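Local coordinates for protein KLTH0A00704p (Lachancea thermotolerans, PDB 4J2G) that acts in autophagy as an Atg13 protein, whose N-terminal HORMA domain, the part in this chain, probably mediates PI 3-kinase recruitment, at residues E73-W77 / R205-G209; L95-R99 / K124-M128; L183-L187 / P199-G203; I219-L225 / S262-D266. The protein carries 1 engineered substitution. All coordinates share one frame; numbering follows the deposited sequence.

Contact 1 (E73-W77 / R205-G209); sequences ELKPW and RILDG
Helix segment E73-W77 lies across strand R205-D208 with the two axes 8.1 Å apart at closest approach and their N-to-C directions 43° apart. The backbones come nearest at E73 and I206, whose CA atoms are 6.1 Å apart. The E73 side chain runs extended beyond CG and lays its carboxylate beside the strand backbone. OE1 of E73 takes a weak but straight hydrogen bond from I206 N at 3.4 Å. OE2 of E73 sits 3.2 Å from I206 O, and this pair of acceptors is not bonded.

The helix covers strand 201-208, an outermost strand of the five-stranded antiparallel sheet in this HORMA domain. I206 is the main apolar residue on the strand side. Its two branches part: CD1 meets L74 CD2 at 3.8 Å, while CG2 meets W77 CZ3 at 3.8 Å. L35 and C38 of helix 18-39 pack on L74 and I206 respectively. The W77 ring presents its edge to L207 O, with CH2 at 3.7 Å, and its NE1 is bonded to P87 O. R205 brushes E73 with its CG (3.9 Å to E73 OE2), while its guanidinium leads away to a salt bridge with E126.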
# COMPACT_ATOMS: atom_id res chain seq x y z
N GLU A 73 -9.59 9.75 8.31
CA GLU A 73 -8.97 8.42 8.26
C GLU A 73 -7.78 8.24 9.25
O GLU A 73 -7.53 7.11 9.69
CB GLU A 73 -8.53 8.09 6.82
CG GLU A 73 -9.72 7.96 5.85
CD GLU A 73 -9.43 7.15 4.56
OE1 GLU A 73 -8.47 7.50 3.81
OE2 GLU A 73 -10.19 6.16 4.28
N LEU A 74 -7.06 9.30 9.60
CA LEU A 74 -5.95 9.11 10.57
C LEU A 74 -6.42 9.17 12.03
O LEU A 74 -5.64 8.92 12.94
CB LEU A 74 -4.83 10.08 10.32
CG LEU A 74 -4.05 9.76 9.04
CD1 LEU A 74 -3.16 10.90 8.68
CD2 LEU A 74 -3.22 8.50 9.24
N LYS A 75 -7.71 9.39 12.25
CA LYS A 75 -8.24 9.51 13.65
C LYS A 75 -7.81 8.35 14.62
O LYS A 75 -7.34 8.61 15.75
CB LYS A 75 -9.75 9.75 13.64
CG LYS A 75 -10.44 9.53 14.98
CD LYS A 75 -11.66 8.63 14.84
CE LYS A 75 -11.30 7.15 14.90
NZ LYS A 75 -12.01 6.41 13.81
N PRO A 76 -7.90 7.07 14.17
CA PRO A 76 -7.44 6.07 15.07
C PRO A 76 -6.02 6.26 15.60
O PRO A 76 -5.74 5.69 16.65
CB PRO A 76 -7.51 4.80 14.23
CG PRO A 76 -8.65 5.07 13.31
CD PRO A 76 -8.35 6.47 12.90
N TRP A 77 -5.15 7.03 14.93
CA TRP A 77 -3.72 7.16 15.39
C TRP A 77 -3.42 8.53 15.93
O TRP A 77 -2.40 8.73 16.62
CB TRP A 77 -2.73 6.82 14.20
CG TRP A 77 -2.97 5.44 13.75
CD1 TRP A 77 -2.40 4.32 14.31
CD2 TRP A 77 -3.89 4.97 12.74
NE1 TRP A 77 -2.90 3.19 13.72
CE2 TRP A 77 -3.82 3.55 12.77
CE3 TRP A 77 -4.74 5.58 11.83
CZ2 TRP A 77 -4.55 2.73 11.90
CZ3 TRP A 77 -5.54 4.78 10.98
CH2 TRP A 77 -5.43 3.34 11.02
N ARG A 205 -6.00 4.90 0.40
CA ARG A 205 -7.06 4.81 1.37
C ARG A 205 -6.33 4.18 2.53
O ARG A 205 -5.57 3.23 2.35
CB ARG A 205 -8.12 3.83 0.83
CG ARG A 205 -9.14 3.34 1.79
CD ARG A 205 -10.18 2.41 1.13
NE ARG A 205 -10.09 2.48 -0.32
CZ ARG A 205 -11.13 2.72 -1.10
NH1 ARG A 205 -12.32 2.93 -0.55
NH2 ARG A 205 -11.00 2.75 -2.43
N ILE A 206 -6.57 4.72 3.70
CA ILE A 206 -6.04 4.22 4.93
C ILE A 206 -7.16 3.53 5.62
O ILE A 206 -8.26 4.01 5.58
CB ILE A 206 -5.59 5.39 5.79
CG1 ILE A 206 -4.39 6.05 5.10
CG2 ILE A 206 -5.33 4.91 7.19
CD1 ILE A 206 -3.96 7.42 5.65
N LEU A 207 -6.88 2.39 6.22
CA LEU A 207 -7.85 1.53 6.87
C LEU A 207 -7.27 1.04 8.20
O LEU A 207 -6.02 0.84 8.36
CB LEU A 207 -8.09 0.27 6.08
CG LEU A 207 -8.71 0.50 4.68
CD1 LEU A 207 -8.75 -0.79 3.87
CD2 LEU A 207 -10.09 1.10 4.85
N ASP A 208 -8.17 0.87 9.17
CA ASP A 208 -7.83 0.17 10.43
C ASP A 208 -7.80 -1.32 10.10
O ASP A 208 -8.80 -1.92 9.71
CB ASP A 208 -8.86 0.50 11.49
CG ASP A 208 -8.62 -0.22 12.82
OD1 ASP A 208 -8.08 -1.36 12.86
OD2 ASP A 208 -9.02 0.40 13.85
N GLY A 209 -6.63 -1.92 10.19
CA GLY A 209 -6.52 -3.31 9.78
C GLY A 209 -6.97 -4.40 10.75
O GLY A 209 -6.85 -5.58 10.44

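Contact 2 (L95-R99 / K124-M128); sequences LDLAR and KSEIM
An antiparallel strand pairing in the main sheet of the HORMA domain joins L95-D96 to E126-I127, where one strand ends and the other begins. L95 and I127 form a hydrogen-bonded pair, with L95 N to I127 O at 2.7 Å and I127 N to L95 O at 2.9 Å. D96 and E126 make the next, non-hydrogen-bonded pair. Beyond the strands, L97 N still reaches S125 O at 2.8 Å. An Asx turn leads the chain away here: D96 OD1 accepts from A98 N at 3.0 Å.

On one face, L95 and I127 lie side by side and point the same way. I127 CD1 touches L95 CD2 at 4.1 Å and L97 CD1 at 4.2 Å. CB of L97 also rests on S125 O. V118 and C119 of strand 115-120 adjoin this apolar group. A water lies 2.8 Å from L97 O and 3.0 Å from K124 O.

On the other face, E126 has its CG tucked over the backbone (chi1 54°). The side chain turns away from L95-R99 and touches Y94 further back on strand 89-96. R218 pairs with its carboxylate, as does R205. Two such positive partners would probably stabilise its negative charge in this buried setting.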
# COMPACT_ATOMS: atom_id res chain seq x y z
N LEU A 95 -5.65 1.91 -8.81
CA LEU A 95 -5.88 2.68 -9.99
C LEU A 95 -7.35 2.98 -10.03
O LEU A 95 -8.17 2.07 -10.17
CB LEU A 95 -5.42 1.92 -11.22
CG LEU A 95 -5.50 2.61 -12.57
CD1 LEU A 95 -4.68 3.89 -12.59
CD2 LEU A 95 -5.03 1.62 -13.61
N ASP A 96 -7.68 4.27 -9.87
CA ASP A 96 -9.07 4.76 -9.84
C ASP A 96 -9.73 4.84 -11.24
O ASP A 96 -9.22 5.51 -12.14
CB ASP A 96 -9.07 6.14 -9.19
CG ASP A 96 -10.46 6.66 -8.90
OD1 ASP A 96 -11.46 6.17 -9.50
OD2 ASP A 96 -10.53 7.59 -8.07
N LEU A 97 -10.87 4.17 -11.43
CA LEU A 97 -11.44 4.05 -12.78
C LEU A 97 -12.76 4.82 -12.97
O LEU A 97 -13.47 4.62 -13.96
CB LEU A 97 -11.72 2.60 -13.11
CG LEU A 97 -10.54 1.64 -13.09
CD1 LEU A 97 -11.01 0.33 -13.68
CD2 LEU A 97 -9.35 2.19 -13.85
N ALA A 98 -13.09 5.65 -11.99
CA ALA A 98 -14.32 6.43 -11.95
C ALA A 98 -14.67 7.18 -13.25
O ALA A 98 -15.84 7.20 -13.65
CB ALA A 98 -14.28 7.41 -10.77
N ARG A 99 -13.65 7.78 -13.88
CA ARG A 99 -13.81 8.75 -14.99
C ARG A 99 -13.76 8.13 -16.37
O ARG A 99 -13.60 8.86 -17.36
CB ARG A 99 -12.70 9.80 -14.93
CG ARG A 99 -12.63 10.63 -13.68
CD ARG A 99 -13.89 11.46 -13.49
NE ARG A 99 -13.58 12.77 -12.92
CZ ARG A 99 -13.26 13.85 -13.63
NH1 ARG A 99 -13.21 13.79 -14.96
NH2 ARG A 99 -12.99 14.99 -13.01
N LYS A 124 -15.92 -1.78 -13.22
CA LYS A 124 -15.14 -1.90 -12.00
C LYS A 124 -14.68 -0.53 -11.56
O LYS A 124 -14.40 0.34 -12.38
CB LYS A 124 -13.95 -2.81 -12.26
CG LYS A 124 -14.32 -4.18 -12.76
CD LYS A 124 -14.74 -5.12 -11.63
CE LYS A 124 -15.16 -6.50 -12.15
NZ LYS A 124 -15.73 -7.28 -11.01
N SER A 125 -14.62 -0.32 -10.27
CA SER A 125 -14.43 1.04 -9.73
C SER A 125 -12.91 1.38 -9.63
O SER A 125 -12.51 2.53 -9.87
CB SER A 125 -15.05 1.07 -8.34
OG SER A 125 -14.56 -0.05 -7.60
N GLU A 126 -12.10 0.36 -9.31
CA GLU A 126 -10.61 0.49 -9.10
C GLU A 126 -9.83 -0.81 -9.35
O GLU A 126 -10.42 -1.89 -9.32
CB GLU A 126 -10.29 0.98 -7.68
CG GLU A 126 -10.92 0.12 -6.61
CD GLU A 126 -10.62 0.60 -5.20
OE1 GLU A 126 -10.99 1.75 -4.89
OE2 GLU A 126 -10.02 -0.19 -4.42
N ILE A 127 -8.52 -0.71 -9.61
CA ILE A 127 -7.65 -1.89 -9.61
C ILE A 127 -6.66 -1.70 -8.50
O ILE A 127 -5.90 -0.72 -8.51
CB ILE A 127 -6.91 -2.01 -10.95
CG1 ILE A 127 -7.94 -2.15 -12.07
CG2 ILE A 127 -5.82 -3.12 -10.96
CD1 ILE A 127 -7.41 -1.75 -13.43
N MSE A 128 -6.65 -2.64 -7.56
CA MSE A 128 -5.71 -2.63 -6.44
C MSE A 128 -4.31 -2.81 -6.93
O MSE A 128 -4.06 -3.62 -7.81
CB MSE A 128 -6.04 -3.85 -5.59
CG MSE A 128 -7.08 -3.52 -4.57
SE MSE A 128 -6.70 -2.04 -3.36
CE MSE A 128 -5.24 -3.06 -2.53
O HOH W 1 -15.57 2.79 -13.65

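Contact 3 (L183-L187 / P199-G203); sequences LQARL and PVKLG
L202 is the bump of this contact, and the hollow that takes it is made by L183, Q184 and L187 on one side of the helix. Its two methyl groups go to different walls. CD1 of L202 points at the gap between L183 and L187, 3.8 Å from L183 CD2 and 4.1 Å from L187 CD1. CD2 of L202 turns to Q184 and touches its CB and, at 3.3 Å, its OE1. The bend of the Q184 chain at chi2 (75°) brings the amide oxygen, not NE2, against L202. No direct hydrogen bond joins helix and strand. Instead, the same OE1 is tied to the strand backbone through a water, 2.8 Å from Q184 OE1 and 3.1 Å from L202 N. This water donates to the amide oxygen and accepts from the backbone N-H.

Here the last turn of helix 179-187 packs on strand 201-208, an outer strand of the main HORMA-domain sheet. The axes pass 9.2 Å apart, and the N-to-C directions differ by 137°. L95 of the neighbouring strand 89-96 touches L183, V200 and L202.

One turn on from L183, L187 reaches past L202 to V200. CD1 of L187 rests on the backbone at V200 O, 3.9 Å away. CD2 of L187 is 4.3 Å from V200 CG2.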
# COMPACT_ATOMS: atom_id res chain seq x y z
N LEU A 183 4.17 3.61 -12.77
CA LEU A 183 2.86 4.03 -13.33
C LEU A 183 2.54 5.51 -13.01
O LEU A 183 2.06 6.24 -13.88
CB LEU A 183 1.70 3.14 -12.85
CG LEU A 183 0.29 3.62 -13.32
CD1 LEU A 183 0.18 3.55 -14.84
CD2 LEU A 183 -0.77 2.71 -12.71
N GLN A 184 2.77 5.94 -11.75
CA GLN A 184 2.57 7.33 -11.37
C GLN A 184 3.44 8.24 -12.31
O GLN A 184 2.92 9.16 -12.96
CB GLN A 184 2.90 7.51 -9.89
CG GLN A 184 2.94 8.94 -9.32
CD GLN A 184 1.55 9.57 -9.10
OE1 GLN A 184 0.50 8.97 -9.37
NE2 GLN A 184 1.55 10.80 -8.61
N ALA A 185 4.74 7.95 -12.42
CA ALA A 185 5.60 8.70 -13.35
C ALA A 185 4.89 8.89 -14.70
O ALA A 185 4.75 10.00 -15.19
CB ALA A 185 6.89 7.98 -13.56
N ARG A 186 4.46 7.81 -15.32
CA ARG A 186 3.87 7.93 -16.66
C ARG A 186 2.55 8.67 -16.66
O ARG A 186 2.21 9.29 -17.62
CB ARG A 186 3.86 6.58 -17.39
CG ARG A 186 2.60 6.13 -18.10
CD ARG A 186 2.96 4.85 -18.84
NE ARG A 186 4.20 4.32 -18.25
CZ ARG A 186 5.05 3.48 -18.85
NH1 ARG A 186 4.82 3.04 -20.10
NH2 ARG A 186 6.14 3.08 -18.20
N LEU A 187 1.84 8.69 -15.56
CA LEU A 187 0.58 9.41 -15.50
C LEU A 187 0.78 10.92 -15.36
O LEU A 187 -0.08 11.70 -15.76
CB LEU A 187 -0.28 8.90 -14.31
CG LEU A 187 -1.01 7.59 -14.66
CD1 LEU A 187 -1.91 7.14 -13.50
CD2 LEU A 187 -1.88 7.89 -15.88
N PRO A 199 -8.29 11.03 -17.11
CA PRO A 199 -8.76 9.70 -17.56
C PRO A 199 -8.79 8.64 -16.39
O PRO A 199 -9.84 8.01 -16.12
CB PRO A 199 -7.73 9.33 -18.66
CG PRO A 199 -6.49 10.15 -18.30
CD PRO A 199 -6.83 11.17 -17.21
N VAL A 200 -7.64 8.43 -15.74
CA VAL A 200 -7.49 7.52 -14.58
C VAL A 200 -6.41 8.10 -13.66
O VAL A 200 -5.45 8.65 -14.13
CB VAL A 200 -7.11 6.07 -14.98
CG1 VAL A 200 -8.17 5.41 -15.87
CG2 VAL A 200 -5.76 6.02 -15.68
N LYS A 201 -6.60 8.01 -12.35
CA LYS A 201 -5.56 8.46 -11.41
C LYS A 201 -5.31 7.39 -10.36
O LYS A 201 -6.09 6.45 -10.23
CB LYS A 201 -5.98 9.77 -10.74
CG LYS A 201 -7.34 9.66 -10.06
CD LYS A 201 -7.77 10.92 -9.32
CE LYS A 201 -9.18 10.74 -8.79
NZ LYS A 201 -9.69 11.85 -7.91
N LEU A 202 -4.20 7.53 -9.64
CA LEU A 202 -3.89 6.74 -8.49
C LEU A 202 -4.58 7.34 -7.29
O LEU A 202 -4.75 8.51 -7.25
CB LEU A 202 -2.38 6.75 -8.25
CG LEU A 202 -1.59 5.53 -8.74
CD1 LEU A 202 -2.12 5.00 -10.05
CD2 LEU A 202 -0.08 5.76 -8.86
N GLY A 203 -4.99 6.50 -6.33
CA GLY A 203 -5.64 6.89 -5.09
C GLY A 203 -5.04 5.98 -3.99
O GLY A 203 -4.40 4.98 -4.30
O HOH W 2 -2.06 9.64 -10.24

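Contact 4 (I219-L225 / S262-D266); sequences IGLSKSL and SYRKD. With SO4 (sulfate ion), chain C.
R264, near the end of strand 255-264, reaches to the type I beta turn G220-K223. The turn belongs to an irregular stretch of the HORMA domain that runs beside strand 126-136, where I219 pairs with E126 and M128. The R264 chain leaves the backbone extended and bends at chi3 (-63°), which brings the guanidinium edge-on to the turn. NH1 bonds to K223 O at 2.7 Å, nearly in line with the carbonyl. NH2 bonds to G220 O at 2.8 Å from above the carbonyl plane. Both acceptors lie close to the guanidinium plane. NE bonds to M128 O, so three backbone oxygens fix the rotation of the group.

L225 crosses R264 at about a right angle and puts CD1 over one guanidinium face, 3.6 Å from R264 NH1. I219 also crosses it squarely, with CG2 4.0 Å from R264 NH2. L221 reaches the strand with its methyls, CD1 3.9 Å from S262 O.

A sulfate, probably from the crystallisation liquor, binds at the turn. Sulfate O4 accepts from L221 N at 2.9 Å. Sulfate O2 accepts from S222 N at 2.8 Å. R131 also bonds to the ion. Within the turn, G220 O accepts from K223 N on the opposite face of its plane from R264 NH2.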
# COMPACT_ATOMS: atom_id res chain seq x y z
N ILE A 219 -11.19 -4.64 -9.00
CA ILE A 219 -10.27 -5.73 -9.28
C ILE A 219 -9.29 -5.80 -8.10
O ILE A 219 -8.40 -4.93 -7.95
CB ILE A 219 -9.44 -5.48 -10.57
CG1 ILE A 219 -10.32 -5.29 -11.81
CG2 ILE A 219 -8.42 -6.58 -10.80
CD1 ILE A 219 -10.97 -6.54 -12.33
N GLY A 220 -9.43 -6.85 -7.29
CA GLY A 220 -8.62 -7.08 -6.10
C GLY A 220 -7.16 -7.45 -6.42
O GLY A 220 -6.83 -7.87 -7.52
N LEU A 221 -6.27 -7.29 -5.44
CA LEU A 221 -4.92 -7.87 -5.57
C LEU A 221 -4.91 -9.34 -6.00
O LEU A 221 -3.99 -9.75 -6.71
CB LEU A 221 -4.15 -7.72 -4.25
CG LEU A 221 -3.44 -6.39 -4.01
CD1 LEU A 221 -2.51 -6.61 -2.84
CD2 LEU A 221 -2.69 -5.82 -5.24
N SER A 222 -5.92 -10.11 -5.57
CA SER A 222 -6.02 -11.58 -5.89
C SER A 222 -6.19 -11.93 -7.39
O SER A 222 -5.72 -12.98 -7.83
CB SER A 222 -7.14 -12.25 -5.08
OG SER A 222 -8.45 -11.89 -5.58
N LYS A 223 -6.87 -11.06 -8.15
CA LYS A 223 -7.05 -11.23 -9.58
C LYS A 223 -5.70 -11.07 -10.30
O LYS A 223 -5.10 -10.00 -10.34
CB LYS A 223 -8.11 -10.26 -10.12
CG LYS A 223 -9.55 -10.74 -9.97
CD LYS A 223 -9.97 -11.78 -11.03
CE LYS A 223 -9.65 -13.23 -10.64
NZ LYS A 223 -10.68 -14.22 -11.09
N SER A 224 -5.21 -12.15 -10.85
CA SER A 224 -4.02 -12.07 -11.62
C SER A 224 -4.65 -11.67 -12.91
O SER A 224 -5.86 -11.91 -13.13
CB SER A 224 -3.39 -13.47 -11.69
OG SER A 224 -4.25 -14.32 -12.38
N LEU A 225 -3.93 -11.04 -13.78
CA LEU A 225 -4.67 -10.51 -14.94
C LEU A 225 -4.04 -11.10 -16.19
O LEU A 225 -4.62 -11.09 -17.27
CB LEU A 225 -4.52 -8.98 -14.94
CG LEU A 225 -5.32 -8.39 -13.78
CD1 LEU A 225 -4.89 -6.93 -13.53
CD2 LEU A 225 -6.83 -8.52 -14.06
N SER A 262 2.55 -5.81 0.11
CA SER A 262 2.28 -6.73 -1.01
C SER A 262 1.82 -5.91 -2.18
O SER A 262 0.97 -5.04 -2.00
CB SER A 262 1.15 -7.65 -0.63
OG SER A 262 1.66 -8.56 0.33
N TYR A 263 2.37 -6.19 -3.37
CA TYR A 263 2.08 -5.42 -4.55
C TYR A 263 1.99 -6.25 -5.84
O TYR A 263 2.68 -7.21 -6.02
CB TYR A 263 3.07 -4.28 -4.70
CG TYR A 263 4.50 -4.75 -4.79
CD1 TYR A 263 5.27 -4.92 -3.61
CD2 TYR A 263 5.10 -4.97 -6.00
CE1 TYR A 263 6.59 -5.35 -3.67
CE2 TYR A 263 6.45 -5.37 -6.09
CZ TYR A 263 7.19 -5.54 -4.92
OH TYR A 263 8.49 -5.97 -5.02
N ARG A 264 1.08 -5.87 -6.73
CA ARG A 264 1.04 -6.42 -8.08
C ARG A 264 2.36 -6.11 -8.82
O ARG A 264 2.71 -4.94 -8.98
CB ARG A 264 -0.19 -5.75 -8.75
CG ARG A 264 -0.58 -6.39 -10.05
CD ARG A 264 -1.75 -5.61 -10.72
NE ARG A 264 -2.95 -5.63 -9.91
CZ ARG A 264 -3.77 -6.69 -9.76
NH1 ARG A 264 -3.56 -7.84 -10.35
NH2 ARG A 264 -4.84 -6.57 -8.99
N LYS A 265 3.12 -7.15 -9.21
CA LYS A 265 4.34 -7.04 -10.04
C LYS A 265 4.23 -6.23 -11.32
O LYS A 265 5.16 -5.54 -11.70
CB LYS A 265 4.84 -8.43 -10.46
CG LYS A 265 5.38 -9.33 -9.32
CD LYS A 265 5.46 -10.78 -9.80
CE LYS A 265 6.47 -11.55 -8.99
NZ LYS A 265 6.37 -12.97 -9.40
N ASP A 266 3.10 -6.33 -12.03
CA ASP A 266 2.96 -5.60 -13.26
C ASP A 266 1.97 -4.42 -13.12
O ASP A 266 0.81 -4.61 -12.73
CB ASP A 266 2.41 -6.60 -14.27
CG ASP A 266 3.28 -7.79 -14.41
OD1 ASP A 266 4.13 -7.73 -15.34
OD2 ASP A 266 3.11 -8.79 -13.64
S SO4 C . -7.82 -8.44 -2.46
O1 SO4 C . -7.24 -9.08 -1.30
O2 SO4 C . -7.62 -9.44 -3.51
O3 SO4 C . -9.26 -8.09 -2.47
O4 SO4 C . -7.13 -7.14 -2.63

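All four contacts reach the five-stranded antiparallel sheet of the HORMA domain. Contacts 1 and 3 both use strand 201-208 and pack helices 70-78 and 179-187 on it at a slant; the centres of the two contacts are about 23 Å apart. Contact 2 joins strands 89-96 and 126-136. Centre to centre, it lies about 11 Å from contact 3, linked through D96 N and K201 O, and about 13 Å from contact 4, linked through backbone pairs between E126, M128 and I219. Contacts 1 and 2 touch through a salt bridge. Along the chain, contacts 2 and 3 follow each other inside the loop closed by contact 1, and contact 4 comes last. Distant sequence parts thus meet on one sheet.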